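Local coordinates for pyoverdine biosynthesis protein PvcB (Pseudomonas aeruginosa, PDB 4YLM) that catalyses the iron(II)- and 2-oxoglutarate-dependent oxidation of tyrosine isonitrile in the biosynthesis of paerucumarin, at residues H55-L60 with D250-D255; L111-M116 with N287-R292; T141-T146 with L257-G262. All coordinates share one frame; numbering follows the deposited sequence.

Interaction 1 of 3, residues H55-L60 with D250-D255; sequences HHLLLL and DLVIAD
H56 to L60 pair with D255 to L251 as neighbouring antiparallel strands, their axes 4.8 Å apart and 174° from parallel. Backbone hydrogen bonds run in both directions within the hydrogen-bonded pairs L58–I253 and L60–L251; the straightest, L58 N to I253 O, measures 2.9 Å with 175° at the hydrogen. D255 N to H56 O extends the pattern by one bond beyond the strand 57-60. Between these bonds, CA-H...O contacts fill in, the shortest from V252 CA to L58 O at 3.3 Å.

The polar side-chain contact is a His-carboxylate hydrogen bond at the same end. H56 ND1 donates to the anti lone pair of D255 OD2 over 3.0 Å, the oxygen tilted somewhat out of the imidazole plane. The two side chains lie alongside each other and point the same way, D255 CG being anti to its backbone N (chi1 178°). T258 OG1 is a second partner of OD2.

Apolar contacts divide between the two faces. On the face of L57, L59, V252 and A254, L57 CD1 drops between V252 CG1, at 3.6 Å, and A254 CB, while L59 CD1 rests against the carboxylate carbon D250 CG at 3.7 Å. That carboxylate is salt-bridged to R61. On the other face, I253 CD1 meets the CD1 methyls of both L58 and L60.

The pair lies inside the larger mixed sheet of this TauD/TfdA-family fold: strand 29-33 runs parallel beside 57-60, strand 120-131 flanks 251-255, and helix 45-55 packs on L58 and I253 through A52.

Interaction 2 of 3, residues L111-M116 with N287-R292; sequences LHWDGM and NPHLQR
G115 and M116 bring their carbonyl oxygens beside the N287 amide where two irregular loops meet, M116 CA and L290 CA coming within 7.0 Å; G115 has positive phi (91°), a backbone shape at which a side chain would strike the preceding carbonyl. The first loop carries H112 and D114, assigned to bind the catalytic iron and consistent with the HxD motif of this dioxygenase family; the second follows strand 272-286 at the C-terminal end.

N287 links the two. Of the two oxygens its ND2 donates to M116 O alone, at 2.9 Å, arriving from above the carbonyl plane rather than on a lone pair; it also bonds L118 O. Its OD1 accepts from H289 N at 2.8 Å, an Asx turn that fixes the amide, and its backbone oxygen is gripped end-on by NH1 and NH2 of R292, whose NE is salt-bridged to E119.

W113 and H289 approach obliquely, CZ2 to ND1 4.0 Å, and H289 NE2 is tied to E185. On one face of the indole, M116 CG sits 3.4 Å above the plane, over its centre; R196 makes a cation-pi contact with W113. With CG between its backbone N and carbonyl carbon (chi1 71°), W113 reaches toward the second loop. A single water in the indole plane completes the join: it accepts from W113 NE1 at 3.0 Å, donates to N287 OD1 at 2.9 Å, and lies 2.8 Å from H289 ND1.

Interaction 3 of 3, residues T141-T146 with L257-G262; sequences TTFSST and LTLLHG
F143 and H261 point to the same face of a two-stranded antiparallel pairing, but the phenyl ring touches H261 only at CB. Two carbons approach that ring obliquely at CD1, H261 CB at 3.8 Å and L259 CD1 at 4.0 Å. H261 places CG between its backbone N and carbonyl carbon (chi1 69°), and its imidazole leads away from strand 141-145 to the other residues assigned to bind iron: NE2 is hydrogen-bonded to D114, and the ring meets that of H112 with planes about 45° apart. F143 thus packs against the root of a probable iron-binding histidine, in a second shell.

The backbone holds this register through hydrogen-bonded pairs T142–G262 and S144–L260. S144 N to L260 O is 2.9 Å and nearly straight at 169°, whereas T142 N comes to G262 O from above the carbonyl plane.

At the far end T146 reaches over to T258: its OG1 donates to T258 O at 2.7 Å in the carbonyl plane, and T146 N adds a weak bond to the same oxygen. The threonine's other branch, CG2, touches L260 CG at 3.7 Å, the side chains crossing at about a right angle.

Strand 141-145 is the middle of a three-stranded sheet, with 241-244 along its other edge; S145 N-caps helix 146-152 through OG, and A254 of strand 251-255 lies against F143 and L259.

Overall arrangement
Interactions 1 and 3 adjoin, their centres 11 Å apart; strand 251-255 is followed, after a short loop, by strand 259-263. L57 CD2 meets F143 CD2 at 3.6 Å, and H56 CE1 meets T258 CG2 at the same distance. Interaction 2 joins interaction 3 at the iron site, where H112 O lies 2.9 Å from H261 N, so the three iron-binding residues H112, D114 and H261 are divided between segments 111-116 and 257-262. Interaction 1 lies near the site, the side chain of A254 about 7 Å from that of H261 and about 8 Å from that of D114; it does not touch interaction 2, the nearest atoms being about 8 Å apart.

Interaction 1 of 3, residues H55-L60 with D250-D255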
loop_
_atom_site.group_PDB
_atom_site.type_symbol
_atom_site.label_atom_id
_atom_site.label_comp_id
_atom_site.label_asym_id
_atom_site.label_seq_id
_atom_site.Cartn_x
_atom_site.Cartn_y
_atom_site.Cartn_z
ATOM N N HIS A 55 5.591 1.578 -12.181
ATOM C CA HIS A 55 5.441 2.418 -13.359
ATOM C C HIS A 55 6.738 3.182 -13.672
ATOM O O HIS A 55 6.871 3.741 -14.757
ATOM C CB HIS A 55 4.309 3.426 -13.168
ATOM C CG HIS A 55 2.947 2.808 -13.037
ATOM N ND1 HIS A 55 2.211 2.388 -14.125
ATOM C CD2 HIS A 55 2.171 2.584 -11.948
ATOM C CE1 HIS A 55 1.046 1.920 -13.711
ATOM N NE2 HIS A 55 1.000 2.017 -12.393
ATOM N N HIS A 56 7.653 3.238 -12.698
ATOM C CA HIS A 56 9.003 3.827 -12.850
ATOM C C HIS A 56 9.096 5.345 -12.930
ATOM O O HIS A 56 10.113 5.928 -12.548
ATOM C CB HIS A 56 9.779 3.166 -14.012
ATOM C CG HIS A 56 9.764 1.672 -13.949
ATOM N ND1 HIS A 56 10.172 0.975 -12.831
ATOM C CD2 HIS A 56 9.365 0.740 -14.851
ATOM C CE1 HIS A 56 10.034 -0.323 -13.049
ATOM N NE2 HIS A 56 9.544 -0.493 -14.265
ATOM N N LEU A 57 8.055 5.995 -13.428
ATOM C CA LEU A 57 8.056 7.449 -13.538
ATOM C C LEU A 57 6.657 7.982 -13.270
ATOM O O LEU A 57 5.720 7.669 -14.003
ATOM C CB LEU A 57 8.523 7.891 -14.945
ATOM C CG LEU A 57 8.714 9.399 -15.162
ATOM C CD1 LEU A 57 9.758 9.974 -14.198
ATOM C CD2 LEU A 57 9.108 9.728 -16.617
ATOM N N LEU A 58 6.499 8.773 -12.211
ATOM C CA LEU A 58 5.202 9.372 -11.922
ATOM C C LEU A 58 5.243 10.865 -12.219
ATOM O O LEU A 58 6.207 11.552 -11.870
ATOM C CB LEU A 58 4.817 9.181 -10.448
ATOM C CG LEU A 58 4.963 7.785 -9.844
ATOM C CD1 LEU A 58 4.440 7.794 -8.393
ATOM C CD2 LEU A 58 4.202 6.755 -10.675
ATOM N N LEU A 59 4.187 11.364 -12.850
ATOM C CA LEU A 59 4.033 12.792 -13.058
ATOM C C LEU A 59 2.779 13.208 -12.318
ATOM O O LEU A 59 1.688 12.798 -12.683
ATOM C CB LEU A 59 3.908 13.111 -14.556
ATOM C CG LEU A 59 3.405 14.512 -14.928
ATOM C CD1 LEU A 59 4.293 15.588 -14.300
ATOM C CD2 LEU A 59 3.307 14.693 -16.471
ATOM N N LEU A 60 2.937 13.954 -11.228
ATOM C CA LEU A 60 1.787 14.538 -10.543
ATOM C C LEU A 60 1.637 15.961 -11.058
ATOM O O LEU A 60 2.516 16.806 -10.843
ATOM C CB LEU A 60 1.982 14.554 -9.026
ATOM C CG LEU A 60 1.930 13.190 -8.326
ATOM C CD1 LEU A 60 3.178 12.392 -8.593
ATOM C CD2 LEU A 60 1.746 13.402 -6.819
ATOM N N ASP A 250 4.651 20.830 -11.228
ATOM C CA ASP A 250 4.804 19.403 -11.491
ATOM C C ASP A 250 5.570 18.808 -10.320
ATOM O O ASP A 250 6.514 19.418 -9.804
ATOM C CB ASP A 250 5.657 19.139 -12.731
ATOM C CG ASP A 250 4.886 19.241 -14.028
ATOM O OD1 ASP A 250 3.650 19.385 -13.983
ATOM O OD2 ASP A 250 5.541 19.171 -15.100
ATOM N N LEU A 251 5.189 17.605 -9.914
ATOM C CA LEU A 251 6.035 16.832 -9.017
ATOM C C LEU A 251 6.306 15.525 -9.732
ATOM O O LEU A 251 5.373 14.828 -10.116
ATOM C CB LEU A 251 5.337 16.583 -7.668
ATOM C CG LEU A 251 6.235 15.886 -6.625
ATOM C CD1 LEU A 251 7.248 16.882 -6.052
ATOM C CD2 LEU A 251 5.415 15.283 -5.500
ATOM N N VAL A 252 7.580 15.211 -9.935
ATOM C CA VAL A 252 7.964 14.022 -10.660
ATOM C C VAL A 252 8.761 13.127 -9.727
ATOM O O VAL A 252 9.647 13.589 -9.002
ATOM C CB VAL A 252 8.796 14.371 -11.930
ATOM C CG1 VAL A 252 9.490 13.133 -12.504
ATOM C CG2 VAL A 252 7.906 15.056 -12.975
ATOM N N ILE A 253 8.419 11.848 -9.731
ATOM C CA ILE A 253 9.127 10.875 -8.921
ATOM C C ILE A 253 9.626 9.808 -9.869
ATOM O O ILE A 253 8.825 9.160 -10.523
ATOM C CB ILE A 253 8.176 10.227 -7.893
ATOM C CG1 ILE A 253 7.578 11.304 -6.971
ATOM C CG2 ILE A 253 8.921 9.155 -7.102
ATOM C CD1 ILE A 253 6.387 10.792 -6.132
ATOM N N ALA A 254 10.946 9.631 -9.934
ATOM C CA ALA A 254 11.578 8.732 -10.893
ATOM C C ALA A 254 12.290 7.594 -10.173
ATOM O O ALA A 254 12.941 7.816 -9.148
ATOM C CB ALA A 254 12.592 9.529 -11.772
ATOM N N ASP A 255 12.145 6.382 -10.708
ATOM C CA ASP A 255 12.811 5.180 -10.209
ATOM C C ASP A 255 14.227 5.131 -10.787
ATOM O O ASP A 255 14.444 4.617 -11.887
ATOM C CB ASP A 255 11.992 3.935 -10.632
ATOM C CG ASP A 255 12.620 2.615 -10.211
ATOM O OD1 ASP A 255 13.651 2.605 -9.500
ATOM O OD2 ASP A 255 12.054 1.554 -10.601
#

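Interaction 2 of 3, residues L111-M116 with N287-R292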
loop_
_atom_site.group_PDB
_atom_site.type_symbol
_atom_site.label_atom_id
_atom_site.label_comp_id
_atom_site.label_asym_id
_atom_site.label_seq_id
_atom_site.Cartn_x
_atom_site.Cartn_y
_atom_site.Cartn_z
ATOM N N LEU A 111 22.410 9.719 -21.443
ATOM C CA LEU A 111 21.746 8.861 -20.465
ATOM C C LEU A 111 22.721 8.352 -19.405
ATOM O O LEU A 111 23.840 7.959 -19.715
ATOM C CB LEU A 111 21.066 7.688 -21.176
ATOM C CG LEU A 111 19.889 8.082 -22.071
ATOM C CD1 LEU A 111 19.349 6.867 -22.830
ATOM C CD2 LEU A 111 18.776 8.735 -21.232
ATOM N N HIS A 112 22.299 8.384 -18.143
ATOM C CA HIS A 112 23.114 7.850 -17.057
ATOM C C HIS A 112 22.214 7.595 -15.843
ATOM O O HIS A 112 20.997 7.732 -15.937
ATOM C CB HIS A 112 24.268 8.809 -16.704
ATOM C CG HIS A 112 23.816 10.139 -16.187
ATOM N ND1 HIS A 112 23.199 11.077 -16.985
ATOM C CD2 HIS A 112 23.883 10.683 -14.947
ATOM C CE1 HIS A 112 22.894 12.139 -16.258
ATOM N NE2 HIS A 112 23.297 11.924 -15.018
ATOM N N TRP A 113 22.803 7.204 -14.720
ATOM C CA TRP A 113 22.035 7.089 -13.481
ATOM C C TRP A 113 22.685 7.884 -12.356
ATOM O O TRP A 113 23.882 8.161 -12.402
ATOM C CB TRP A 113 21.819 5.620 -13.088
ATOM C CG TRP A 113 23.015 4.825 -12.586
ATOM C CD1 TRP A 113 23.286 4.500 -11.284
ATOM C CD2 TRP A 113 24.037 4.193 -13.373
ATOM N NE1 TRP A 113 24.423 3.732 -11.212
ATOM C CE2 TRP A 113 24.906 3.531 -12.478
ATOM C CE3 TRP A 113 24.316 4.142 -14.745
ATOM C CZ2 TRP A 113 26.034 2.819 -12.909
ATOM C CZ3 TRP A 113 25.430 3.437 -15.173
ATOM C CH2 TRP A 113 26.276 2.781 -14.258
ATOM N N ASP A 114 21.893 8.263 -11.358
ATOM C CA ASP A 114 22.408 9.020 -10.219
ATOM C C ASP A 114 23.089 8.092 -9.236
ATOM O O ASP A 114 22.638 6.955 -9.014
ATOM C CB ASP A 114 21.286 9.791 -9.505
ATOM C CG ASP A 114 20.923 11.074 -10.214
ATOM O OD1 ASP A 114 21.576 11.387 -11.237
ATOM O OD2 ASP A 114 19.994 11.776 -9.748
ATOM N N GLY A 115 24.183 8.575 -8.653
ATOM C CA GLY A 115 24.889 7.829 -7.631
ATOM C C GLY A 115 26.004 6.929 -8.133
ATOM O O GLY A 115 26.591 6.180 -7.356
ATOM N N MET A 116 26.291 6.994 -9.430
ATOM C CA MET A 116 27.315 6.148 -10.049
ATOM C C MET A 116 28.635 6.158 -9.280
ATOM O O MET A 116 29.301 5.129 -9.154
ATOM C CB MET A 116 27.620 6.637 -11.461
ATOM C CG MET A 116 26.476 6.589 -12.442
ATOM S SD MET A 116 27.038 7.281 -14.016
ATOM C CE MET A 116 28.564 6.344 -14.218
ATOM N N ASN A 287 26.611 1.229 -3.070
ATOM C CA ASN A 287 26.916 1.210 -4.500
ATOM C C ASN A 287 27.720 -0.026 -4.873
ATOM O O ASN A 287 28.865 -0.169 -4.449
ATOM C CB ASN A 287 27.693 2.466 -4.897
ATOM C CG ASN A 287 27.860 2.603 -6.401
ATOM O OD1 ASN A 287 27.596 1.669 -7.160
ATOM N ND2 ASN A 287 28.296 3.777 -6.839
ATOM N N PRO A 288 27.120 -0.930 -5.666
ATOM C CA PRO A 288 27.799 -2.171 -6.057
ATOM C C PRO A 288 28.825 -1.969 -7.167
ATOM O O PRO A 288 29.560 -2.902 -7.477
ATOM C CB PRO A 288 26.651 -3.049 -6.569
ATOM C CG PRO A 288 25.660 -2.071 -7.106
ATOM C CD PRO A 288 25.745 -0.861 -6.194
ATOM N N HIS A 289 28.882 -0.777 -7.752
ATOM C CA HIS A 289 29.742 -0.558 -8.909
ATOM C C HIS A 289 30.927 0.368 -8.639
ATOM O O HIS A 289 31.804 0.527 -9.491
ATOM C CB HIS A 289 28.910 -0.025 -10.075
ATOM C CG HIS A 289 27.753 -0.905 -10.432
ATOM N ND1 HIS A 289 26.466 -0.428 -10.562
ATOM C CD2 HIS A 289 27.692 -2.235 -10.681
ATOM C CE1 HIS A 289 25.662 -1.427 -10.885
ATOM N NE2 HIS A 289 26.381 -2.534 -10.961
ATOM N N LEU A 290 30.947 0.985 -7.462
ATOM C CA LEU A 290 32.028 1.899 -7.118
ATOM C C LEU A 290 33.346 1.143 -6.937
ATOM O O LEU A 290 33.399 0.119 -6.259
ATOM C CB LEU A 290 31.693 2.671 -5.845
ATOM C CG LEU A 290 32.705 3.738 -5.421
ATOM C CD1 LEU A 290 32.846 4.780 -6.504
ATOM C CD2 LEU A 290 32.295 4.382 -4.109
ATOM N N GLN A 291 34.412 1.648 -7.543
ATOM C CA GLN A 291 35.726 1.052 -7.330
ATOM C C GLN A 291 36.350 1.599 -6.052
ATOM O O GLN A 291 36.665 2.787 -5.954
ATOM C CB GLN A 291 36.636 1.286 -8.536
ATOM C CG GLN A 291 36.131 0.619 -9.813
ATOM C CD GLN A 291 35.768 -0.849 -9.605
ATOM O OE1 GLN A 291 34.622 -1.183 -9.287
ATOM N NE2 GLN A 291 36.747 -1.731 -9.784
ATOM N N ARG A 292 36.499 0.723 -5.066
ATOM C CA ARG A 292 37.064 1.092 -3.777
ATOM C C ARG A 292 38.471 0.510 -3.637
ATOM O O ARG A 292 39.232 0.904 -2.753
ATOM C CB ARG A 292 36.165 0.582 -2.648
ATOM C CG ARG A 292 34.727 1.100 -2.714
ATOM C CD ARG A 292 33.835 0.428 -1.667
ATOM N NE ARG A 292 32.491 1.006 -1.627
ATOM C CZ ARG A 292 31.476 0.589 -2.380
ATOM N NH1 ARG A 292 31.649 -0.416 -3.235
ATOM N NH2 ARG A 292 30.286 1.173 -2.278
HETATM O O HOH W 1 25.610 1.918 -9.190
#

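Interaction 3 of 3, residues T141-T146 with L257-G262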
loop_
_atom_site.group_PDB
_atom_site.type_symbol
_atom_site.label_atom_id
_atom_site.label_comp_id
_atom_site.label_asym_id
_atom_site.label_seq_id
_atom_site.Cartn_x
_atom_site.Cartn_y
_atom_site.Cartn_z
ATOM N N THR A 141 13.857 17.284 -19.934
ATOM C CA THR A 141 14.473 16.221 -19.143
ATOM C C THR A 141 14.033 14.876 -19.706
ATOM O O THR A 141 12.843 14.651 -19.925
ATOM C CB THR A 141 14.025 16.297 -17.658
ATOM O OG1 THR A 141 14.363 17.575 -17.126
ATOM C CG2 THR A 141 14.704 15.231 -16.832
ATOM N N THR A 142 14.973 13.966 -19.931
ATOM C CA THR A 142 14.603 12.704 -20.560
ATOM C C THR A 142 14.789 11.505 -19.649
ATOM O O THR A 142 15.685 11.489 -18.807
ATOM C CB THR A 142 15.408 12.446 -21.834
ATOM O OG1 THR A 142 16.798 12.333 -21.498
ATOM C CG2 THR A 142 15.198 13.580 -22.834
ATOM N N PHE A 143 13.962 10.487 -19.876
ATOM C CA PHE A 143 13.963 9.263 -19.091
ATOM C C PHE A 143 13.799 8.070 -20.023
ATOM O O PHE A 143 12.967 8.104 -20.929
ATOM C CB PHE A 143 12.782 9.284 -18.106
ATOM C CG PHE A 143 12.844 10.407 -17.089
ATOM C CD1 PHE A 143 13.563 10.252 -15.913
ATOM C CD2 PHE A 143 12.164 11.597 -17.302
ATOM C CE1 PHE A 143 13.626 11.274 -14.978
ATOM C CE2 PHE A 143 12.213 12.620 -16.372
ATOM C CZ PHE A 143 12.939 12.453 -15.201
ATOM N N SER A 144 14.570 7.011 -19.788
ATOM C CA SER A 144 14.436 5.777 -20.549
ATOM C C SER A 144 14.226 4.599 -19.624
ATOM O O SER A 144 14.966 4.427 -18.654
ATOM C CB SER A 144 15.695 5.505 -21.396
ATOM O OG SER A 144 15.727 6.359 -22.519
ATOM N N SER A 145 13.238 3.772 -19.942
ATOM C CA SER A 145 13.001 2.545 -19.182
ATOM C C SER A 145 13.924 1.447 -19.683
ATOM O O SER A 145 13.841 1.048 -20.843
ATOM C CB SER A 145 11.548 2.102 -19.357
ATOM O OG SER A 145 11.418 0.723 -19.063
ATOM N N THR A 146 14.823 0.963 -18.839
ATOM C CA THR A 146 15.775 -0.017 -19.330
ATOM C C THR A 146 15.127 -1.376 -19.610
ATOM O O THR A 146 15.558 -2.081 -20.517
ATOM C CB THR A 146 17.061 -0.126 -18.468
ATOM O OG1 THR A 146 16.749 -0.594 -17.152
ATOM C CG2 THR A 146 17.761 1.242 -18.370
ATOM N N LEU A 257 16.652 3.320 -10.026
ATOM C CA LEU A 257 17.248 1.979 -10.088
ATOM C C LEU A 257 16.893 1.244 -11.381
ATOM O O LEU A 257 17.532 0.250 -11.733
ATOM C CB LEU A 257 16.850 1.125 -8.865
ATOM C CG LEU A 257 17.152 1.744 -7.488
ATOM C CD1 LEU A 257 16.814 0.762 -6.359
ATOM C CD2 LEU A 257 18.631 2.180 -7.397
ATOM N N THR A 258 15.882 1.746 -12.082
ATOM C CA THR A 258 15.363 1.110 -13.290
ATOM C C THR A 258 15.564 1.990 -14.527
ATOM O O THR A 258 15.876 1.492 -15.608
ATOM C CB THR A 258 13.856 0.819 -13.145
ATOM O OG1 THR A 258 13.656 -0.046 -12.019
ATOM C CG2 THR A 258 13.303 0.130 -14.407
ATOM N N LEU A 259 15.357 3.295 -14.373
ATOM C CA LEU A 259 15.496 4.212 -15.497
ATOM C C LEU A 259 16.933 4.681 -15.649
ATOM O O LEU A 259 17.747 4.537 -14.734
ATOM C CB LEU A 259 14.641 5.463 -15.291
ATOM C CG LEU A 259 13.163 5.252 -14.966
ATOM C CD1 LEU A 259 12.534 6.612 -14.703
ATOM C CD2 LEU A 259 12.473 4.538 -16.129
ATOM N N LEU A 260 17.223 5.238 -16.820
ATOM C CA LEU A 260 18.372 6.118 -17.012
ATOM C C LEU A 260 17.761 7.447 -17.377
ATOM O O LEU A 260 16.624 7.502 -17.849
ATOM C CB LEU A 260 19.269 5.628 -18.154
ATOM C CG LEU A 260 19.862 4.233 -17.953
ATOM C CD1 LEU A 260 20.619 3.747 -19.204
ATOM C CD2 LEU A 260 20.762 4.206 -16.717
ATOM N N HIS A 261 18.496 8.531 -17.167
ATOM C CA HIS A 261 17.933 9.834 -17.441
ATOM C C HIS A 261 18.990 10.742 -18.046
ATOM O O HIS A 261 20.189 10.484 -17.948
ATOM C CB HIS A 261 17.396 10.448 -16.146
ATOM C CG HIS A 261 18.471 10.825 -15.181
ATOM N ND1 HIS A 261 18.947 12.114 -15.064
ATOM C CD2 HIS A 261 19.189 10.077 -14.309
ATOM C CE1 HIS A 261 19.901 12.148 -14.152
ATOM N NE2 HIS A 261 20.066 10.927 -13.674
ATOM N N GLY A 262 18.543 11.811 -18.676
ATOM C CA GLY A 262 19.476 12.741 -19.273
ATOM C C GLY A 262 18.742 13.991 -19.648
ATOM O O GLY A 262 17.769 14.361 -18.987
#